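Local atomic coordinates of aldehyde dehydrogenase family protein (Pseudomonas syringae pv. tomato, PDB entry 6X9L), a protein that acts as a long-chain aliphatic aldehyde dehydrogenase, binding NAD+ and aldehydes such as octanal. Residues Thr376-Val381 against Gly394-Leu399; Ile350-Lys355 against Ser383-Ala388; Glu147-Cys152 against Ile228-Ile233. The protein carries 1 engineered substitution. All coordinates share one frame; numbering follows the deposited sequence.

Interaction 1: residues Thr376-Val381 against Gly394-Leu399; sequences TVFSEV and GPVLCL
Thr376-Ser379 and Val396-Leu399 run side by side as parallel strands, their short axes 18° apart and 4.6 Å at closest approach. The backbone ladder alternates donors: Thr376 N gives to Pro395 O (2.7 Å), Leu397 N to Thr376 O, Phe378 N to Leu397 O (2.8 Å) and Leu399 N to Phe378 O. The third of these is very straight at the acceptor, with N lying almost along the C=O axis (172°). Leu397 donates to Thr376 O and accepts from Phe378 N, two residues flanking its register partner Val377, the pattern of a parallel ladder.

Both faces are buried. On the face of Phe378 and Val396, Val396 CG1, anti to its backbone N, meets the edge of the Phe378 ring near the ring plane, 3.9 Å from CD2. Val381 CG1 adds to this side by resting on Cys398 CB at 4.0 Å. On the other face Val377 CG1, also anti to its N, touches Leu399 CD2 at 3.7 Å as the two side chains cross obliquely. Ile387 of helix 386-389 covers the Phe378 side, whereas helix 304-316 lies over Leu399 through Val307 and Glu308.

The pairing loosens towards Glu380. Its CB points away from the partner strand, its side chain is exposed and poorly ordered, and it breaks the ladder; the chain rejoins only at Val381, whose N reaches Leu399 O over a longer 3.2 Å. Next to Glu380, the buried Ser379 OG hydrogen-bonds Glu308 OE2 while packing against Leu399 CB. Two neighbouring parallel strands joined through helix 386-389 form a beta-alpha-beta unit, here near one edge of the seven-stranded mixed sheet, as expected of the alpha/beta catalytic domain of aldehyde dehydrogenases.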
# COMPACT_ATOMS: atom_id res chain seq x y z
N THR A 376 -16.30 -29.32 -14.62
CA THR A 376 -15.21 -30.08 -15.22
C THR A 376 -14.12 -30.37 -14.19
O THR A 376 -13.73 -29.49 -13.40
CB THR A 376 -14.62 -29.35 -16.43
OG1 THR A 376 -15.66 -29.11 -17.37
CG2 THR A 376 -13.57 -30.21 -17.11
N VAL A 377 -13.63 -31.62 -14.22
CA VAL A 377 -12.57 -32.09 -13.35
C VAL A 377 -11.47 -32.72 -14.21
O VAL A 377 -11.73 -33.62 -15.02
CB VAL A 377 -13.08 -33.10 -12.30
CG1 VAL A 377 -11.94 -33.64 -11.49
CG2 VAL A 377 -14.06 -32.44 -11.37
N PHE A 378 -10.24 -32.23 -14.02
CA PHE A 378 -9.03 -32.79 -14.58
C PHE A 378 -8.22 -33.47 -13.49
O PHE A 378 -8.17 -33.00 -12.35
CB PHE A 378 -8.18 -31.71 -15.25
CG PHE A 378 -8.74 -31.20 -16.52
CD1 PHE A 378 -8.80 -32.01 -17.64
CD2 PHE A 378 -9.23 -29.90 -16.61
CE1 PHE A 378 -9.33 -31.54 -18.83
CE2 PHE A 378 -9.76 -29.43 -17.81
CZ PHE A 378 -9.81 -30.25 -18.92
N SER A 379 -7.55 -34.56 -13.85
CA SER A 379 -6.68 -35.25 -12.92
C SER A 379 -5.35 -35.55 -13.60
O SER A 379 -5.15 -35.24 -14.78
CB SER A 379 -7.32 -36.54 -12.39
OG SER A 379 -6.53 -37.08 -11.35
N GLU A 380 -4.43 -36.11 -12.83
CA GLU A 380 -3.05 -36.41 -13.30
C GLU A 380 -2.50 -35.11 -13.87
O GLU A 380 -1.88 -35.14 -14.92
CB GLU A 380 -3.00 -37.56 -14.30
CG GLU A 380 -3.02 -38.92 -13.65
CD GLU A 380 -3.36 -40.07 -14.57
OE1 GLU A 380 -3.35 -39.86 -15.79
OE2 GLU A 380 -3.64 -41.16 -14.06
N VAL A 381 -2.76 -34.03 -13.16
CA VAL A 381 -2.40 -32.66 -13.59
C VAL A 381 -0.99 -32.32 -13.11
O VAL A 381 -0.67 -32.51 -11.96
CB VAL A 381 -3.44 -31.65 -13.08
CG1 VAL A 381 -2.91 -30.23 -13.07
CG2 VAL A 381 -4.70 -31.73 -13.89
N GLY A 394 -14.17 -20.47 -13.87
CA GLY A 394 -15.30 -21.28 -14.25
C GLY A 394 -15.19 -22.59 -13.48
O GLY A 394 -14.26 -22.77 -12.68
N PRO A 395 -16.11 -23.52 -13.70
CA PRO A 395 -16.14 -24.73 -12.84
C PRO A 395 -15.19 -25.83 -13.34
O PRO A 395 -15.58 -26.85 -13.94
CB PRO A 395 -17.60 -25.16 -12.92
CG PRO A 395 -18.01 -24.74 -14.33
CD PRO A 395 -17.27 -23.45 -14.62
N VAL A 396 -13.90 -25.62 -13.07
CA VAL A 396 -12.83 -26.46 -13.57
C VAL A 396 -11.91 -26.75 -12.40
O VAL A 396 -11.25 -25.83 -11.89
CB VAL A 396 -12.06 -25.81 -14.72
CG1 VAL A 396 -10.91 -26.70 -15.17
CG2 VAL A 396 -13.00 -25.48 -15.88
N LEU A 397 -11.86 -28.00 -11.97
CA LEU A 397 -11.07 -28.39 -10.81
C LEU A 397 -9.92 -29.27 -11.27
O LEU A 397 -10.12 -30.19 -12.06
CB LEU A 397 -11.94 -29.12 -9.79
CG LEU A 397 -11.23 -29.85 -8.64
CD1 LEU A 397 -10.43 -28.86 -7.80
CD2 LEU A 397 -12.21 -30.61 -7.77
N CYS A 398 -8.71 -28.96 -10.79
CA CYS A 398 -7.52 -29.74 -11.06
C CYS A 398 -7.18 -30.63 -9.88
O CYS A 398 -7.24 -30.19 -8.73
CB CYS A 398 -6.32 -28.85 -11.38
SG CYS A 398 -6.39 -28.07 -13.00
N LEU A 399 -6.84 -31.88 -10.17
CA LEU A 399 -6.37 -32.85 -9.19
C LEU A 399 -4.87 -33.03 -9.38
O LEU A 399 -4.42 -33.34 -10.49
CB LEU A 399 -7.09 -34.18 -9.37
CG LEU A 399 -8.34 -34.49 -8.55
CD1 LEU A 399 -9.00 -33.24 -8.01
CD2 LEU A 399 -9.32 -35.28 -9.41

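Interaction 2: residues Ile350-Lys355 against Ser383-Ala388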
# COMPACT_ATOMS: atom_id res chain seq x y z
N ILE A 350 -7.41 -30.33 -22.15
CA ILE A 350 -7.45 -31.50 -23.03
C ILE A 350 -6.19 -31.58 -23.87
O ILE A 350 -5.54 -32.63 -23.96
CB ILE A 350 -8.71 -31.46 -23.92
CG1 ILE A 350 -9.98 -31.18 -23.11
CG2 ILE A 350 -8.81 -32.74 -24.72
CD1 ILE A 350 -10.59 -32.39 -22.48
N CYS A 351 -5.81 -30.46 -24.51
CA CYS A 351 -4.74 -30.50 -25.50
C CYS A 351 -3.37 -30.69 -24.88
O CYS A 351 -2.45 -31.13 -25.57
CB CYS A 351 -4.73 -29.23 -26.36
SG CYS A 351 -5.80 -29.30 -27.83
N GLU A 352 -3.21 -30.34 -23.60
CA GLU A 352 -1.93 -30.52 -22.93
C GLU A 352 -1.86 -31.84 -22.19
O GLU A 352 -0.90 -32.09 -21.46
CB GLU A 352 -1.65 -29.33 -21.99
CG GLU A 352 -2.58 -29.10 -20.82
CD GLU A 352 -2.34 -27.74 -20.13
OE1 GLU A 352 -1.27 -27.11 -20.34
OE2 GLU A 352 -3.23 -27.29 -19.37
N GLY A 353 -2.84 -32.71 -22.39
CA GLY A 353 -2.73 -34.08 -21.95
C GLY A 353 -3.25 -34.38 -20.57
O GLY A 353 -3.01 -35.49 -20.07
N ALA A 354 -3.95 -33.45 -19.93
CA ALA A 354 -4.56 -33.77 -18.65
C ALA A 354 -5.58 -34.88 -18.83
O ALA A 354 -6.06 -35.15 -19.93
CB ALA A 354 -5.21 -32.53 -18.05
N LYS A 355 -5.91 -35.55 -17.73
CA LYS A 355 -6.97 -36.55 -17.74
C LYS A 355 -8.30 -35.86 -17.49
O LYS A 355 -8.45 -35.12 -16.52
CB LYS A 355 -6.72 -37.62 -16.68
CG LYS A 355 -7.79 -38.69 -16.63
CD LYS A 355 -7.69 -39.49 -15.35
CE LYS A 355 -7.98 -40.96 -15.56
NZ LYS A 355 -8.07 -41.68 -14.25
N SER A 383 1.93 -29.44 -12.43
CA SER A 383 1.98 -28.02 -11.99
C SER A 383 2.34 -27.07 -13.13
O SER A 383 1.97 -25.92 -13.04
CB SER A 383 2.82 -27.84 -10.77
OG SER A 383 2.06 -28.00 -9.60
N SER A 384 3.11 -27.51 -14.10
CA SER A 384 3.47 -26.74 -15.30
C SER A 384 2.30 -26.60 -16.27
O SER A 384 2.47 -25.88 -17.23
CB SER A 384 4.60 -27.41 -15.98
OG SER A 384 4.19 -28.67 -16.43
N MET A 385 1.19 -27.31 -16.09
CA MET A 385 0.17 -27.16 -17.11
C MET A 385 -0.49 -25.78 -17.03
O MET A 385 -0.54 -25.14 -15.97
CB MET A 385 -0.88 -28.26 -16.97
CG MET A 385 -0.32 -29.64 -17.18
SD MET A 385 -1.61 -30.89 -17.25
CE MET A 385 -0.66 -32.32 -17.76
N ARG A 386 -0.99 -25.32 -18.19
CA ARG A 386 -1.73 -24.07 -18.24
C ARG A 386 -2.91 -24.07 -17.27
O ARG A 386 -3.11 -23.12 -16.51
CB ARG A 386 -2.22 -23.79 -19.66
CG ARG A 386 -1.20 -23.14 -20.57
CD ARG A 386 -1.86 -22.51 -21.77
NE ARG A 386 -2.78 -21.44 -21.38
CZ ARG A 386 -3.82 -21.05 -22.12
NH1 ARG A 386 -4.06 -21.64 -23.28
NH2 ARG A 386 -4.61 -20.07 -21.70
N ILE A 387 -3.70 -25.14 -17.28
CA ILE A 387 -4.86 -25.19 -16.40
C ILE A 387 -4.47 -25.20 -14.92
O ILE A 387 -5.31 -24.93 -14.06
CB ILE A 387 -5.73 -26.41 -16.74
CG1 ILE A 387 -4.91 -27.70 -16.68
CG2 ILE A 387 -6.36 -26.25 -18.11
CD1 ILE A 387 -5.76 -28.95 -16.71
N ALA A 388 -3.20 -25.51 -14.59
CA ALA A 388 -2.77 -25.46 -13.20
C ALA A 388 -2.23 -24.10 -12.79
O ALA A 388 -2.35 -23.71 -11.62
CB ALA A 388 -1.69 -26.53 -12.93
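A Schellman motif ends helix 336-351, and the first residue past that helix, Glu352, reaches across to the start of helix 386-389. Gly353, with a positive phi of 92°, is the C-prime residue of the motif: its N bonds to Ile350 O, and Ala354 N returns to Gly349 O.

The carboxylate of Glu352 carries the contact as a two-pronged acceptor. Glu352 OE1 takes the N-H of Arg386, with N at 2.8 Å. The second bond, from Ile387 N to Glu352 OE2 at 3.0 Å, is nearly straight at 172°. Both oxygens use their syn lone pairs, so consecutive amides just after Met385, which holds the N-cap position, are gripped together and the rotation of the carboxylate is fixed. CG of Glu352 stands between backbone N and carbonyl carbon (chi1 64°), and the chain is extended beyond it, which carries the charge straight to the helix start. The two N-H groups there would be expected to stabilise the negative charge and keep the group ionised.

Apolar groups flank the polar pair. Met385 lays its CB alongside the carboxylate, 3.5 Å from Glu352 OE2, and its extended chain runs back so that SD comes 4.0 Å from Ala354 CB. Ile387 CD1 approaches Ala354 CB at 3.9 Å, so this methyl sits where the two side chains converge. The Arg386 side chain leads away; its NE pairs with Glu390 OE2, and its charged atoms make no contact with Glu352.

The contact lies at the surface, beside the sheet edge. Phe378 of strand 376-379 packs against Ile350 and Ala354, while Lys355 opens strand 355-358, outermost of the sheet within this chain, its O probably accepting from Ser379 N. Arg386 also leans on Met345 and Ala348 of helix 336-351.

Interaction 3: residues Glu147-Cys152 against Ile228-Ile233; sequences EPIGVC and IDMISI
Glu147 begins the segment away from residues 228-233, turned instead to its own surroundings: OE1 makes a salt bridge to Lys480 and OE2 a hydrogen bond to Tyr459 of the second subunit. After Pro148, whose carbonyl accepts a bond from Arg439 of that subunit, Ile149 turns inward, its CG2 meeting Met230 CB at 4.1 Å with the two side chains at about a right angle. Gly150 follows at phi 132°, psi -129°; a CB there would collide with Asp229 OD2. This short break interrupts strand 143-155, whose later part enters the parallel core of the Rossmann-like NAD-binding domain beside strand 230-234. Val151 is held twice by Asp229: its N-H goes to the anti lone pair of Asp229 OD2 at 2.8 Å, and its carbonyl receives Asp229 N at 2.9 Å. A weak bond from Met230 N shares that carbonyl, while Arg64 forms a salt bridge to the same OD2. Val151 CG1 also packs crosswise on Ile228 CG1 (4.1 Å). Cys152 forms the one parallel bridge of the contact, with Met230, the Cys152 CA-H pointing to Met230 O at 3.3 Å.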
# COMPACT_ATOMS: atom_id res chain seq x y z
N GLU A 147 -7.45 9.22 10.51
CA GLU A 147 -8.35 10.11 9.78
C GLU A 147 -8.70 9.49 8.44
O GLU A 147 -7.91 8.73 7.87
CB GLU A 147 -7.71 11.48 9.54
CG GLU A 147 -7.25 12.18 10.78
CD GLU A 147 -6.50 13.46 10.49
OE1 GLU A 147 -6.15 14.16 11.48
OE2 GLU A 147 -6.26 13.76 9.29
N PRO A 148 -9.89 9.81 7.91
CA PRO A 148 -10.24 9.34 6.57
C PRO A 148 -9.25 9.89 5.55
O PRO A 148 -8.80 11.03 5.65
CB PRO A 148 -11.64 9.91 6.35
CG PRO A 148 -11.76 11.01 7.32
CD PRO A 148 -10.98 10.57 8.51
N ILE A 149 -8.91 9.06 4.57
CA ILE A 149 -7.93 9.51 3.59
C ILE A 149 -8.54 10.47 2.57
O ILE A 149 -7.81 11.26 1.96
CB ILE A 149 -7.26 8.30 2.93
CG1 ILE A 149 -6.10 8.73 2.03
CG2 ILE A 149 -8.30 7.46 2.16
CD1 ILE A 149 -5.17 7.60 1.68
N GLY A 150 -9.86 10.44 2.39
CA GLY A 150 -10.53 11.43 1.57
C GLY A 150 -11.51 10.90 0.54
O GLY A 150 -12.43 10.13 0.86
N VAL A 151 -11.35 11.33 -0.71
CA VAL A 151 -12.18 10.86 -1.81
C VAL A 151 -11.58 9.57 -2.36
O VAL A 151 -10.37 9.49 -2.63
CB VAL A 151 -12.29 11.94 -2.91
CG1 VAL A 151 -13.02 11.38 -4.12
CG2 VAL A 151 -12.98 13.19 -2.38
N CYS A 152 -12.42 8.54 -2.53
CA CYS A 152 -11.99 7.18 -2.88
C CYS A 152 -12.68 6.70 -4.14
O CYS A 152 -13.91 6.82 -4.27
CB CYS A 152 -12.29 6.19 -1.73
SG CYS A 152 -11.55 6.60 -0.14
N ILE A 228 -8.56 12.49 -6.48
CA ILE A 228 -8.90 11.24 -5.82
C ILE A 228 -7.71 10.80 -4.98
O ILE A 228 -6.58 10.70 -5.49
CB ILE A 228 -9.32 10.17 -6.84
CG1 ILE A 228 -10.67 10.59 -7.42
CG2 ILE A 228 -9.34 8.77 -6.20
CD1 ILE A 228 -11.31 9.61 -8.36
N ASP A 229 -7.94 10.58 -3.70
CA ASP A 229 -6.85 10.31 -2.78
C ASP A 229 -6.50 8.84 -2.71
O ASP A 229 -5.39 8.50 -2.27
CB ASP A 229 -7.22 10.81 -1.39
CG ASP A 229 -7.66 12.25 -1.41
OD1 ASP A 229 -6.84 13.08 -1.84
OD2 ASP A 229 -8.83 12.53 -1.04
N MET A 230 -7.41 7.98 -3.12
CA MET A 230 -7.22 6.55 -3.01
C MET A 230 -8.12 5.87 -4.03
O MET A 230 -9.18 6.39 -4.37
CB MET A 230 -7.55 6.03 -1.61
CG MET A 230 -7.91 4.57 -1.62
SD MET A 230 -8.28 3.93 0.00
CE MET A 230 -8.87 2.31 -0.47
N ILE A 231 -7.66 4.72 -4.53
CA ILE A 231 -8.44 3.88 -5.43
C ILE A 231 -8.31 2.43 -4.97
O ILE A 231 -7.23 1.96 -4.61
CB ILE A 231 -8.01 4.03 -6.92
CG1 ILE A 231 -8.95 3.23 -7.82
CG2 ILE A 231 -6.57 3.55 -7.15
CD1 ILE A 231 -9.01 3.73 -9.26
N SER A 232 -9.45 1.73 -4.96
CA SER A 232 -9.52 0.33 -4.58
C SER A 232 -10.20 -0.43 -5.71
O SER A 232 -11.29 -0.04 -6.16
CB SER A 232 -10.29 0.14 -3.26
OG SER A 232 -10.32 -1.23 -2.89
N ILE A 233 -9.56 -1.49 -6.18
CA ILE A 233 -10.09 -2.26 -7.30
C ILE A 233 -10.06 -3.74 -6.94
O ILE A 233 -9.05 -4.26 -6.46
CB ILE A 233 -9.31 -2.03 -8.60
CG1 ILE A 233 -9.88 -2.94 -9.69
CG2 ILE A 233 -7.80 -2.26 -8.40
CD1 ILE A 233 -9.53 -2.56 -11.11

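Interactions 1 and 2 touch, their centres 9 Å apart, and share the region of strand 376-379 and helix 386-389. Interaction 3 stands on the opposite side of the chain's centre, with centres about 40 Å from both, in a different sheet. Interactions 1 and 3 are both buried contacts between strands, but the first is a parallel backbone ladder with apolar faces, whereas interaction 3 pairs by a single parallel bridge and relies on an aspartate side chain where its strand is broken. Interaction 2 lies at the surface and joins helix ends rather than strands, through a carboxylate on backbone amides. The beta-alpha-beta unit of interaction 1 includes helix 386-389, the element interaction 2 holds.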